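Local coordinates for protein thioredoxin reductase (Clostridium acetobutylicum ATCC 824, PDB 6GNA) that binds FAD and probably passes electrons from ferredoxin, rather than from a pyridine nucleotide, to thioredoxin through its flavin and a cysteine pair, at residues Y7-I12 with K107-M112; G144-I149 with L212-V217; E155-A160 with Y180-A185; D237-V242 with T260-Q265. All coordinates share one frame; numbering follows the deposited sequence.

Contact 1 of 4, residues Y7-I12 with K107-M112; sequences YDIAII and KVILAM. With FAD (flavin-adenine dinucleotide), chain B.
Strands 9-12 and 108-110 pair side by side in parallel, in the middle of the five-stranded parallel sheet of the FAD-binding Rossmann-type domain. Their axes run 13° apart. Five backbone hydrogen bonds join the segments in a ladder. Ala10 is held through both its polar atoms: its N donates to Lys107 O (2.9 Å) and its O accepts from Ile109 N (2.8 Å). Ile12 N continues the ladder to Ile109 O, and Ala111 N closes it on Ile12 O at a more bent angle of 133°.

Ile9, Ile11 and Ile109 share one face of the sheet. The tip of Ile109, CD1, meets Ile9 CG2 at 4.0 Å. On the other face Ile12 CG1 touches both Val108 CG1 (3.8 Å) and Leu110 CD2 (4.0 Å), which lie on the same side of it. Ile12 CG2 runs alongside Met112, near its CG. Met112 CB and CG each lie about 3.4 Å from N7A of the FAD adenine. The strand end therefore delivers part of the nucleotide pocket.

Strand 32-35 flanks 9-12 on its other edge. Helix 16-25 covers the face of Ile9, Ile11 and Ile109, and helix 266-286 also touches Ile9. Phe35 of strand 32-35 packs on Ile12.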
# COMPACT_ATOMS: atom_id res chain seq x y z
N TYR A 7 -3.25 -9.31 -24.58
CA TYR A 7 -3.28 -8.04 -23.86
C TYR A 7 -1.90 -7.79 -23.26
O TYR A 7 -1.12 -8.72 -23.05
CB TYR A 7 -4.34 -8.06 -22.74
CG TYR A 7 -5.75 -8.08 -23.26
CD1 TYR A 7 -6.38 -9.28 -23.57
CD2 TYR A 7 -6.46 -6.91 -23.48
CE1 TYR A 7 -7.66 -9.31 -24.06
CE2 TYR A 7 -7.76 -6.93 -23.97
CZ TYR A 7 -8.35 -8.14 -24.26
OH TYR A 7 -9.64 -8.20 -24.76
N ASP A 8 -1.59 -6.51 -23.00
CA ASP A 8 -0.32 -6.19 -22.37
C ASP A 8 -0.32 -6.58 -20.90
O ASP A 8 0.66 -7.13 -20.40
CB ASP A 8 -0.01 -4.71 -22.55
CG ASP A 8 0.17 -4.32 -24.01
OD1 ASP A 8 0.93 -5.01 -24.73
OD2 ASP A 8 -0.45 -3.33 -24.44
N ILE A 9 -1.41 -6.30 -20.19
CA ILE A 9 -1.51 -6.61 -18.77
C ILE A 9 -2.81 -7.35 -18.52
O ILE A 9 -3.87 -6.92 -18.98
CB ILE A 9 -1.47 -5.35 -17.90
CG1 ILE A 9 -0.17 -4.60 -18.17
CG2 ILE A 9 -1.56 -5.73 -16.42
CD1 ILE A 9 -0.15 -3.18 -17.68
N ALA A 10 -2.74 -8.45 -17.76
CA ALA A 10 -3.90 -9.16 -17.26
C ALA A 10 -3.91 -9.08 -15.75
O ALA A 10 -2.91 -9.38 -15.09
CB ALA A 10 -3.90 -10.63 -17.71
N ILE A 11 -5.06 -8.66 -15.20
CA ILE A 11 -5.26 -8.51 -13.77
C ILE A 11 -6.20 -9.63 -13.34
O ILE A 11 -7.30 -9.75 -13.88
CB ILE A 11 -5.82 -7.12 -13.45
CG1 ILE A 11 -4.80 -6.04 -13.82
CG2 ILE A 11 -6.26 -7.02 -11.99
CD1 ILE A 11 -5.36 -4.65 -13.91
N ILE A 12 -5.78 -10.44 -12.38
CA ILE A 12 -6.51 -11.64 -11.97
C ILE A 12 -7.23 -11.32 -10.67
O ILE A 12 -6.73 -11.57 -9.58
CB ILE A 12 -5.60 -12.86 -11.82
CG1 ILE A 12 -4.55 -12.96 -12.94
CG2 ILE A 12 -6.45 -14.12 -11.71
CD1 ILE A 12 -5.11 -13.01 -14.34
N LYS A 107 2.24 -9.17 -19.05
CA LYS A 107 2.41 -9.04 -17.61
C LYS A 107 1.13 -9.51 -16.95
O LYS A 107 0.04 -9.33 -17.49
CB LYS A 107 2.66 -7.58 -17.18
CG LYS A 107 3.77 -6.87 -17.96
CD LYS A 107 5.12 -7.47 -17.66
CE LYS A 107 6.22 -6.81 -18.49
NZ LYS A 107 7.54 -7.43 -18.25
N VAL A 108 1.27 -10.10 -15.77
CA VAL A 108 0.13 -10.57 -14.99
C VAL A 108 0.21 -9.95 -13.61
O VAL A 108 1.29 -9.87 -13.03
CB VAL A 108 0.11 -12.11 -14.88
CG1 VAL A 108 -0.89 -12.58 -13.85
CG2 VAL A 108 -0.20 -12.73 -16.24
N ILE A 109 -0.94 -9.50 -13.09
CA ILE A 109 -1.05 -9.02 -11.71
C ILE A 109 -2.04 -9.93 -10.99
O ILE A 109 -3.24 -9.92 -11.30
CB ILE A 109 -1.48 -7.55 -11.63
CG1 ILE A 109 -0.47 -6.66 -12.36
CG2 ILE A 109 -1.60 -7.11 -10.16
CD1 ILE A 109 -0.90 -5.21 -12.49
N LEU A 110 -1.55 -10.71 -10.05
CA LEU A 110 -2.40 -11.60 -9.26
C LEU A 110 -3.07 -10.78 -8.18
O LEU A 110 -2.40 -10.16 -7.36
CB LEU A 110 -1.52 -12.69 -8.64
CG LEU A 110 -0.70 -13.54 -9.62
CD1 LEU A 110 0.17 -14.52 -8.89
CD2 LEU A 110 -1.65 -14.28 -10.57
N ALA A 111 -4.38 -10.89 -8.11
CA ALA A 111 -5.18 -10.08 -7.18
C ALA A 111 -6.38 -10.88 -6.71
O ALA A 111 -7.50 -10.36 -6.62
CB ALA A 111 -5.58 -8.74 -7.80
N MET A 112 -6.15 -12.16 -6.40
CA MET A 112 -7.24 -13.10 -6.18
C MET A 112 -7.84 -13.02 -4.79
O MET A 112 -8.83 -13.73 -4.53
CB MET A 112 -6.76 -14.54 -6.39
CG MET A 112 -6.32 -14.90 -7.79
SD MET A 112 -4.62 -14.52 -8.13
CE MET A 112 -3.75 -15.66 -7.04
PA FAD B . -10.86 -9.62 -2.64
O1A FAD B . -11.60 -8.45 -2.04
O2A FAD B . -11.13 -11.01 -2.10
O5B FAD B . -11.13 -9.64 -4.22
C5B FAD B . -10.94 -10.84 -4.97
C4B FAD B . -11.85 -10.85 -6.18
O4B FAD B . -11.20 -11.51 -7.27
C3B FAD B . -13.13 -11.61 -5.90
O3B FAD B . -14.26 -10.92 -6.44
C2B FAD B . -12.94 -12.94 -6.59
O2B FAD B . -14.17 -13.48 -7.08
C1B FAD B . -11.99 -12.60 -7.72
N9A FAD B . -11.13 -13.76 -8.05
C8A FAD B . -10.33 -14.43 -7.20
N7A FAD B . -9.69 -15.44 -7.85
C5A FAD B . -10.09 -15.43 -9.13
C6A FAD B . -9.81 -16.22 -10.35
N6A FAD B . -8.95 -17.26 -10.32
N1A FAD B . -10.45 -15.86 -11.48
C2A FAD B . -11.31 -14.83 -11.53
N3A FAD B . -11.61 -14.07 -10.46
C4A FAD B . -11.04 -14.32 -9.26
N1 FAD B . -10.88 -4.35 5.42
C2 FAD B . -10.71 -3.08 5.86
O2 FAD B . -9.65 -2.48 5.60
N3 FAD B . -11.65 -2.43 6.59
C4 FAD B . -12.81 -3.00 6.91
O4 FAD B . -13.66 -2.38 7.58
C4X FAD B . -13.07 -4.39 6.46
N5 FAD B . -14.22 -5.04 6.75
C5X FAD B . -14.43 -6.30 6.33
C6 FAD B . -15.62 -6.94 6.64
C7 FAD B . -15.85 -8.24 6.21
C7M FAD B . -17.14 -8.94 6.55
C8 FAD B . -14.82 -8.95 5.41
C8M FAD B . -15.06 -10.36 4.95
C9 FAD B . -13.62 -8.32 5.10
C9A FAD B . -13.39 -7.02 5.53
N10 FAD B . -12.18 -6.37 5.22
C10 FAD B . -12.00 -5.04 5.66
C1' FAD B . -11.14 -7.04 4.43
C2' FAD B . -11.15 -6.49 3.01
O2' FAD B . -12.42 -6.78 2.42
C3' FAD B . -10.04 -7.13 2.19
O3' FAD B . -8.77 -6.81 2.75
C4' FAD B . -10.09 -6.64 0.75
O4' FAD B . -11.36 -6.96 0.17
C5' FAD B . -8.97 -7.27 -0.07
O5' FAD B . -9.29 -7.12 -1.45
P FAD B . -8.52 -7.96 -2.59
O1P FAD B . -8.80 -7.29 -3.92
O2P FAD B . -7.10 -8.24 -2.19
O3P FAD B . -9.27 -9.38 -2.54

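Contact 2 of 4, residues G144-I149 with L212-V217; sequences GKIVTI and LETDGV
The carboxylate of Asp215 is the flat group that meets Lys145 and Ile146. Its OD2 takes the backbone N-H of Ile146 with the anti lone pair, at 2.9 Å and almost straight (175°). The same oxygen lies 3.4 Å from Lys145 CB, while the lysine chain crosses the acid at about a right angle. Lys145 NZ stays 6.0 Å from Asp215 OD1, so no salt bridge forms.

Two peptide carbonyls are each gripped twice. Ile146 O accepts from Gly216 N in its carbonyl plane and from Asp215 N, tilted out of that plane. Gly216 O takes Thr148 N from one face and Thr214 OG1 from the opposite face. With OG1 anti to N (chi1 -168°), the Thr214 hydroxyl reaches forward to Gly216 O. It also accepts a hydrogen bond from Thr148 OG1 at 3.0 Å. This buried hydroxyl pair therefore has a definite direction.

Leu212 CD1 makes an apolar contact with Thr148 CG2 at 4.0 Å. Ile146 CG2 packs closely on the carbonyl oxygen Glu213 O, at 3.2 Å.

Residues 214-215 link the three-stranded antiparallel sheet, which ends in strand 211-213, to strand 216-220. Val147 with Gly216 and Thr148 with Val217 form parallel bridges. This is one of the two pairings of the central strand in a second Rossmann-like parallel sheet, resembling the domain that binds NADPH in classical thioredoxin reductases, although this family is pyridine nucleotide-independent.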
# COMPACT_ATOMS: atom_id res chain seq x y z
N GLY A 144 -16.55 -41.65 -17.71
CA GLY A 144 -17.04 -42.92 -17.21
C GLY A 144 -16.71 -43.22 -15.77
O GLY A 144 -16.85 -44.37 -15.35
N LYS A 145 -16.28 -42.22 -15.00
CA LYS A 145 -15.98 -42.38 -13.58
C LYS A 145 -16.94 -41.53 -12.75
O LYS A 145 -17.74 -40.75 -13.27
CB LYS A 145 -14.51 -42.01 -13.29
CG LYS A 145 -13.50 -42.90 -14.04
CD LYS A 145 -12.07 -42.71 -13.54
CE LYS A 145 -11.11 -43.72 -14.16
NZ LYS A 145 -9.69 -43.44 -13.82
N ILE A 146 -16.86 -41.70 -11.43
CA ILE A 146 -17.72 -40.98 -10.49
C ILE A 146 -16.98 -39.73 -10.03
O ILE A 146 -15.82 -39.81 -9.60
CB ILE A 146 -18.09 -41.86 -9.29
CG1 ILE A 146 -18.80 -43.14 -9.77
CG2 ILE A 146 -18.95 -41.09 -8.30
CD1 ILE A 146 -18.95 -44.18 -8.69
N VAL A 147 -17.65 -38.59 -10.08
CA VAL A 147 -17.05 -37.31 -9.71
C VAL A 147 -17.93 -36.61 -8.68
O VAL A 147 -19.16 -36.52 -8.85
CB VAL A 147 -16.84 -36.40 -10.94
CG1 VAL A 147 -16.33 -35.02 -10.52
CG2 VAL A 147 -15.87 -37.05 -11.90
N THR A 148 -17.30 -36.09 -7.63
CA THR A 148 -17.96 -35.29 -6.61
C THR A 148 -17.37 -33.89 -6.66
O THR A 148 -16.14 -33.73 -6.60
CB THR A 148 -17.77 -35.91 -5.23
OG1 THR A 148 -18.37 -37.21 -5.22
CG2 THR A 148 -18.45 -35.07 -4.17
N ILE A 149 -18.23 -32.90 -6.77
CA ILE A 149 -17.82 -31.50 -6.75
C ILE A 149 -18.31 -30.87 -5.46
O ILE A 149 -19.52 -30.87 -5.19
CB ILE A 149 -18.35 -30.73 -7.97
CG1 ILE A 149 -17.61 -31.22 -9.21
CG2 ILE A 149 -18.17 -29.23 -7.78
CD1 ILE A 149 -18.25 -30.76 -10.48
N LEU A 212 -19.95 -41.10 0.01
CA LEU A 212 -20.08 -41.19 -1.44
C LEU A 212 -18.87 -41.94 -1.99
O LEU A 212 -17.73 -41.48 -1.83
CB LEU A 212 -20.12 -39.80 -2.07
CG LEU A 212 -21.25 -38.87 -1.65
CD1 LEU A 212 -21.11 -37.55 -2.39
CD2 LEU A 212 -22.60 -39.51 -1.91
N GLU A 213 -19.11 -43.08 -2.62
CA GLU A 213 -18.09 -43.71 -3.45
C GLU A 213 -17.81 -42.79 -4.63
O GLU A 213 -18.74 -42.38 -5.33
CB GLU A 213 -18.57 -45.06 -3.96
CG GLU A 213 -18.33 -46.20 -3.02
CD GLU A 213 -18.47 -47.54 -3.71
OE1 GLU A 213 -19.32 -47.66 -4.61
OE2 GLU A 213 -17.71 -48.47 -3.36
N THR A 214 -16.55 -42.42 -4.82
CA THR A 214 -16.23 -41.44 -5.84
C THR A 214 -14.78 -41.62 -6.28
O THR A 214 -13.93 -42.02 -5.49
CB THR A 214 -16.53 -40.00 -5.36
OG1 THR A 214 -16.48 -39.10 -6.47
CG2 THR A 214 -15.54 -39.52 -4.28
N ASP A 215 -14.54 -41.37 -7.56
CA ASP A 215 -13.18 -41.45 -8.10
C ASP A 215 -12.46 -40.11 -8.06
O ASP A 215 -11.23 -40.08 -7.92
CB ASP A 215 -13.22 -41.99 -9.53
CG ASP A 215 -13.85 -43.35 -9.62
OD1 ASP A 215 -13.29 -44.31 -9.04
OD2 ASP A 215 -14.92 -43.47 -10.26
N GLY A 216 -13.19 -39.02 -8.18
CA GLY A 216 -12.60 -37.70 -8.07
C GLY A 216 -13.39 -36.84 -7.10
O GLY A 216 -14.60 -37.00 -6.94
N VAL A 217 -12.67 -35.95 -6.43
CA VAL A 217 -13.26 -34.89 -5.62
C VAL A 217 -12.65 -33.59 -6.08
O VAL A 217 -11.42 -33.41 -5.99
CB VAL A 217 -13.04 -35.08 -4.11
CG1 VAL A 217 -13.57 -33.86 -3.33
CG2 VAL A 217 -13.70 -36.38 -3.63

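Contact 3 of 4, residues E155-A160 with Y180-A185; sequences EAESEA and YQLVSA
Helix 155-163 faces an irregular loop that leads into strand 186-188. The backbones come nearest at Glu157 and Leu182, whose CA atoms are 6.2 Å apart. The loop makes an inverse gamma turn centred on Gln181, with a weak bond from Leu182 N to Tyr180 O.

Glu157 carries the polar part. Its chain is extended beyond CG (chi2 175°), which takes the carboxylate out from the helix to the turn. There OE1 accepts Gln181 N at 2.9 Å, from above the carboxylate plane. OE2 sits at the edge of the Tyr180 ring, near CD1 (3.4 Å) and in the ring plane. The carboxylate and ring planes stand 81° apart. OE2 also pairs with Lys154 in a salt bridge and takes a hydrogen bond with Tyr176. Lys154 bonds Gln181 OE1 too, so one lysine links both side chains.

The apolar part is small. Leu182 CD2 rests against the helix, 3.8 Å from Glu157 CB and 3.9 Å from Ala160 CB. Tyr172 of strand 169-174 touches both Glu157 and Leu182.

The helix follows strand 146-151 and precedes strand 169-174, completing a beta-alpha-beta crossover. Such a unit is the basic element of a Rossmann-like fold, and here its helix is tied to the loop beyond the second strand.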
# COMPACT_ATOMS: atom_id res chain seq x y z
N GLU A 155 -19.97 -20.68 -10.22
CA GLU A 155 -19.25 -21.30 -11.34
C GLU A 155 -19.12 -22.80 -11.16
O GLU A 155 -19.10 -23.54 -12.15
CB GLU A 155 -17.88 -20.65 -11.50
CG GLU A 155 -17.20 -20.95 -12.86
CD GLU A 155 -16.43 -22.26 -12.90
OE1 GLU A 155 -16.06 -22.80 -11.82
OE2 GLU A 155 -16.16 -22.73 -14.03
N ALA A 156 -19.05 -23.26 -9.92
CA ALA A 156 -18.92 -24.69 -9.65
C ALA A 156 -20.11 -25.47 -10.20
O ALA A 156 -19.95 -26.63 -10.62
CB ALA A 156 -18.77 -24.91 -8.14
N GLU A 157 -21.30 -24.85 -10.20
CA GLU A 157 -22.48 -25.49 -10.76
C GLU A 157 -22.31 -25.74 -12.26
O GLU A 157 -22.69 -26.80 -12.76
CB GLU A 157 -23.73 -24.63 -10.52
CG GLU A 157 -24.04 -24.38 -9.05
CD GLU A 157 -25.21 -23.43 -8.84
OE1 GLU A 157 -25.92 -23.12 -9.84
OE2 GLU A 157 -25.41 -23.00 -7.68
N SER A 158 -21.73 -24.77 -12.97
CA SER A 158 -21.47 -24.97 -14.40
C SER A 158 -20.49 -26.11 -14.63
O SER A 158 -20.62 -26.87 -15.59
CB SER A 158 -20.92 -23.68 -15.01
OG SER A 158 -21.84 -22.61 -14.89
N GLU A 159 -19.50 -26.24 -13.75
CA GLU A 159 -18.54 -27.32 -13.94
C GLU A 159 -19.21 -28.67 -13.70
O GLU A 159 -18.94 -29.63 -14.43
CB GLU A 159 -17.35 -27.13 -13.01
CG GLU A 159 -16.55 -25.86 -13.29
CD GLU A 159 -15.16 -25.88 -12.72
OE1 GLU A 159 -14.52 -26.94 -12.80
OE2 GLU A 159 -14.70 -24.84 -12.20
N ALA A 160 -20.07 -28.75 -12.69
CA ALA A 160 -20.84 -29.98 -12.47
C ALA A 160 -21.67 -30.34 -13.69
O ALA A 160 -21.73 -31.51 -14.09
CB ALA A 160 -21.75 -29.80 -11.26
N TYR A 180 -29.85 -23.91 -6.98
CA TYR A 180 -28.72 -24.43 -7.75
C TYR A 180 -29.19 -24.79 -9.16
O TYR A 180 -30.10 -25.60 -9.33
CB TYR A 180 -28.14 -25.66 -7.04
CG TYR A 180 -27.93 -25.46 -5.56
CD1 TYR A 180 -26.98 -24.55 -5.08
CD2 TYR A 180 -28.67 -26.17 -4.63
CE1 TYR A 180 -26.78 -24.36 -3.73
CE2 TYR A 180 -28.49 -25.98 -3.27
CZ TYR A 180 -27.54 -25.08 -2.82
OH TYR A 180 -27.36 -24.90 -1.46
N GLN A 181 -28.55 -24.19 -10.16
CA GLN A 181 -28.95 -24.37 -11.56
C GLN A 181 -28.17 -25.54 -12.15
O GLN A 181 -27.16 -25.37 -12.85
CB GLN A 181 -28.76 -23.08 -12.34
CG GLN A 181 -29.77 -21.99 -11.99
CD GLN A 181 -29.45 -21.29 -10.69
OE1 GLN A 181 -28.34 -20.83 -10.49
NE2 GLN A 181 -30.44 -21.17 -9.81
N LEU A 182 -28.65 -26.74 -11.86
CA LEU A 182 -27.98 -27.98 -12.23
C LEU A 182 -28.91 -28.83 -13.09
O LEU A 182 -30.12 -28.88 -12.85
CB LEU A 182 -27.61 -28.77 -10.97
CG LEU A 182 -26.63 -28.09 -10.02
CD1 LEU A 182 -26.61 -28.76 -8.66
CD2 LEU A 182 -25.25 -28.10 -10.63
N VAL A 183 -28.33 -29.51 -14.09
CA VAL A 183 -29.09 -30.48 -14.87
C VAL A 183 -29.53 -31.64 -13.98
O VAL A 183 -28.92 -31.93 -12.94
CB VAL A 183 -28.27 -30.98 -16.07
CG1 VAL A 183 -27.89 -29.81 -16.98
CG2 VAL A 183 -27.03 -31.72 -15.59
N SER A 184 -30.59 -32.32 -14.40
CA SER A 184 -31.19 -33.37 -13.58
C SER A 184 -30.21 -34.52 -13.32
O SER A 184 -30.34 -35.21 -12.31
CB SER A 184 -32.47 -33.90 -14.24
OG SER A 184 -32.21 -34.36 -15.55
N ALA A 185 -29.25 -34.73 -14.21
CA ALA A 185 -28.27 -35.80 -14.02
C ALA A 185 -27.36 -35.57 -12.81
O ALA A 185 -26.76 -36.52 -12.32
CB ALA A 185 -27.42 -35.98 -15.27

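Contact 4 of 4, residues D237-V242 with T260-Q265; sequences DGHIKV and TGKPYQ. With FAD (flavin-adenine dinucleotide), chain B.
The His239 ring packs on residues 261-264. Gly261 CA sits over one face, 3.4 Å from His239 ND1. On the opposite face, Asp237 O of the same segment lies over the ring centre, 3.3 Å above the plane. Tyr264 OH comes to the ring edge, 3.3 Å from His239 CE1, and the two side chains cross at about a right angle. Lys262 NZ also approaches the edge near CE1. His239 ND1 is buried here without a polar partner in the model.

Backbone contact is looser. Ile240 O receives a CA-H...O contact from Thr260 CA at 3.4 Å. Strand 239-240 is one arm of a two-stranded antiparallel hairpin, paired with 235-236. Residues 260-265 lie in the loop between strand 253-255 and helix 266-286, with a cis peptide bond before Pro263 and an inverse gamma turn at Tyr264. Gln265 is the N-cap residue of the helix.

Polar bonds lie within the loop or lead out of it. Gln265 NE2 donates to Tyr264 O at 2.8 Å. The Thr260 hydroxyl is hydrogen-bonded to Glu272 and to Gly257 O.

Apolar packing adds Val242 CG2 on Thr260 CB (4.2 Å). Arg244 of the second subunit packs on Val242.

The end of the loop also meets the cofactor. Gln265 NE2 lies over the flavin face, 3.0 Å from both FAD N1 and FAD C2. Tyr264 C is 3.0 Å from FAD O3' of the ribityl chain, a close approach.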
# COMPACT_ATOMS: atom_id res chain seq x y z
N ASP A 237 3.29 -20.09 3.57
CA ASP A 237 2.21 -19.91 4.53
C ASP A 237 0.91 -19.50 3.83
O ASP A 237 0.10 -18.76 4.39
CB ASP A 237 2.59 -18.91 5.63
CG ASP A 237 3.85 -19.31 6.37
OD1 ASP A 237 4.13 -20.53 6.45
OD2 ASP A 237 4.56 -18.41 6.88
N GLY A 238 0.71 -19.99 2.61
CA GLY A 238 -0.45 -19.62 1.82
C GLY A 238 -0.43 -18.21 1.28
O GLY A 238 -1.42 -17.79 0.66
N HIS A 239 0.65 -17.46 1.48
CA HIS A 239 0.76 -16.08 1.01
C HIS A 239 1.74 -16.03 -0.13
O HIS A 239 2.81 -16.65 -0.06
CB HIS A 239 1.31 -15.14 2.08
CG HIS A 239 0.67 -15.28 3.43
ND1 HIS A 239 -0.68 -15.11 3.64
CD2 HIS A 239 1.21 -15.55 4.64
CE1 HIS A 239 -0.94 -15.29 4.92
NE2 HIS A 239 0.19 -15.55 5.55
N ILE A 240 1.36 -15.36 -1.22
CA ILE A 240 2.30 -15.12 -2.32
C ILE A 240 3.34 -14.12 -1.85
O ILE A 240 3.01 -13.02 -1.40
CB ILE A 240 1.57 -14.60 -3.57
CG1 ILE A 240 0.47 -15.57 -4.02
CG2 ILE A 240 2.57 -14.32 -4.68
CD1 ILE A 240 -0.45 -15.01 -5.12
N LYS A 241 4.61 -14.49 -1.96
CA LYS A 241 5.69 -13.64 -1.48
C LYS A 241 6.10 -12.63 -2.55
O LYS A 241 6.39 -13.01 -3.69
CB LYS A 241 6.85 -14.51 -1.05
CG LYS A 241 6.53 -15.32 0.20
CD LYS A 241 6.49 -14.41 1.43
CE LYS A 241 6.14 -15.18 2.69
NZ LYS A 241 6.05 -14.30 3.89
N VAL A 242 6.08 -11.35 -2.18
CA VAL A 242 6.44 -10.27 -3.08
C VAL A 242 7.47 -9.36 -2.43
O VAL A 242 7.61 -9.31 -1.20
CB VAL A 242 5.23 -9.42 -3.55
CG1 VAL A 242 4.22 -10.28 -4.31
CG2 VAL A 242 4.55 -8.72 -2.37
N THR A 260 -1.21 -11.44 -1.02
CA THR A 260 0.18 -11.28 -0.60
C THR A 260 0.49 -11.40 0.92
O THR A 260 1.65 -11.30 1.29
CB THR A 260 0.76 -9.93 -1.08
OG1 THR A 260 0.21 -8.86 -0.29
CG2 THR A 260 0.44 -9.70 -2.55
N GLY A 261 -0.50 -11.63 1.80
CA GLY A 261 -0.22 -11.73 3.21
C GLY A 261 -0.99 -10.70 4.01
O GLY A 261 -1.68 -9.84 3.46
N LYS A 262 -0.88 -10.81 5.33
CA LYS A 262 -1.56 -9.91 6.25
C LYS A 262 -0.90 -8.52 6.27
O LYS A 262 0.26 -8.39 5.88
CB LYS A 262 -1.55 -10.51 7.66
CG LYS A 262 -2.48 -11.71 7.82
CD LYS A 262 -2.49 -12.21 9.25
CE LYS A 262 -3.39 -13.42 9.41
NZ LYS A 262 -2.93 -14.57 8.58
N PRO A 263 -1.61 -7.47 6.73
CA PRO A 263 -3.01 -7.31 7.16
C PRO A 263 -3.99 -7.38 5.99
O PRO A 263 -3.68 -6.85 4.93
CB PRO A 263 -3.02 -5.92 7.79
CG PRO A 263 -1.95 -5.18 7.08
CD PRO A 263 -0.88 -6.19 6.80
N TYR A 264 -5.15 -8.00 6.18
CA TYR A 264 -6.14 -8.07 5.12
C TYR A 264 -7.01 -6.83 5.23
O TYR A 264 -8.06 -6.86 5.88
CB TYR A 264 -6.99 -9.34 5.25
CG TYR A 264 -6.19 -10.62 5.25
CD1 TYR A 264 -5.28 -10.90 4.24
CD2 TYR A 264 -6.35 -11.56 6.26
CE1 TYR A 264 -4.55 -12.07 4.23
CE2 TYR A 264 -5.62 -12.74 6.26
CZ TYR A 264 -4.72 -12.98 5.25
OH TYR A 264 -4.00 -14.15 5.24
N GLN A 265 -6.56 -5.73 4.62
CA GLN A 265 -7.28 -4.46 4.68
C GLN A 265 -7.37 -3.82 3.29
O GLN A 265 -6.54 -4.08 2.42
CB GLN A 265 -6.56 -3.49 5.62
CG GLN A 265 -6.43 -3.92 7.08
CD GLN A 265 -7.72 -3.81 7.86
OE1 GLN A 265 -7.85 -2.97 8.75
NE2 GLN A 265 -8.69 -4.65 7.52
PA FAD B . -10.86 -9.62 -2.64
O1A FAD B . -11.60 -8.45 -2.04
O2A FAD B . -11.13 -11.01 -2.10
O5B FAD B . -11.13 -9.64 -4.22
C5B FAD B . -10.94 -10.84 -4.97
C4B FAD B . -11.85 -10.85 -6.18
O4B FAD B . -11.20 -11.51 -7.27
C3B FAD B . -13.13 -11.61 -5.90
O3B FAD B . -14.26 -10.92 -6.44
C2B FAD B . -12.94 -12.94 -6.59
O2B FAD B . -14.17 -13.48 -7.08
C1B FAD B . -11.99 -12.60 -7.72
N9A FAD B . -11.13 -13.76 -8.05
C8A FAD B . -10.33 -14.43 -7.20
N7A FAD B . -9.69 -15.44 -7.85
C5A FAD B . -10.09 -15.43 -9.13
C6A FAD B . -9.81 -16.22 -10.35
N6A FAD B . -8.95 -17.26 -10.32
N1A FAD B . -10.45 -15.86 -11.48
C2A FAD B . -11.31 -14.83 -11.53
N3A FAD B . -11.61 -14.07 -10.46
C4A FAD B . -11.04 -14.32 -9.26
N1 FAD B . -10.88 -4.35 5.42
C2 FAD B . -10.71 -3.08 5.86
O2 FAD B . -9.65 -2.48 5.60
N3 FAD B . -11.65 -2.43 6.59
C4 FAD B . -12.81 -3.00 6.91
O4 FAD B . -13.66 -2.38 7.58
C4X FAD B . -13.07 -4.39 6.46
N5 FAD B . -14.22 -5.04 6.75
C5X FAD B . -14.43 -6.30 6.33
C6 FAD B . -15.62 -6.94 6.64
C7 FAD B . -15.85 -8.24 6.21
C7M FAD B . -17.14 -8.94 6.55
C8 FAD B . -14.82 -8.95 5.41
C8M FAD B . -15.06 -10.36 4.95
C9 FAD B . -13.62 -8.32 5.10
C9A FAD B . -13.39 -7.02 5.53
N10 FAD B . -12.18 -6.37 5.22
C10 FAD B . -12.00 -5.04 5.66
C1' FAD B . -11.14 -7.04 4.43
C2' FAD B . -11.15 -6.49 3.01
O2' FAD B . -12.42 -6.78 2.42
C3' FAD B . -10.04 -7.13 2.19
O3' FAD B . -8.77 -6.81 2.75
C4' FAD B . -10.09 -6.64 0.75
O4' FAD B . -11.36 -6.96 0.17
C5' FAD B . -8.97 -7.27 -0.07
O5' FAD B . -9.29 -7.12 -1.45
P FAD B . -8.52 -7.96 -2.59
O1P FAD B . -8.80 -7.29 -3.92
O2P FAD B . -7.10 -8.24 -2.19
O3P FAD B . -9.27 -9.38 -2.54

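In the fold
Contacts 1 and 2 are buried and rest on parallel strand pairing, each in a different five-stranded sheet, with centres 33 Å apart. Contact 1 is mostly aliphatic beyond its backbone ladder. Contact 2 adds a hydroxyl pair and a carboxylate where a strand begins. Contacts 3 and 4 are partly buried and involve loops. In contact 3 one acid, Glu157, makes the hydrogen bond across, beside a small leucine contact. Contact 4 packs a histidine ring without a hydrogen bond between its segments. Strand 146-151 runs on to helix 155-163, and Ile149 packs on Ala160. Ile240 of contact 4 touches Leu110 and Met112 of contact 1. These two contacts meet FAD at opposite ends, adenine and flavin.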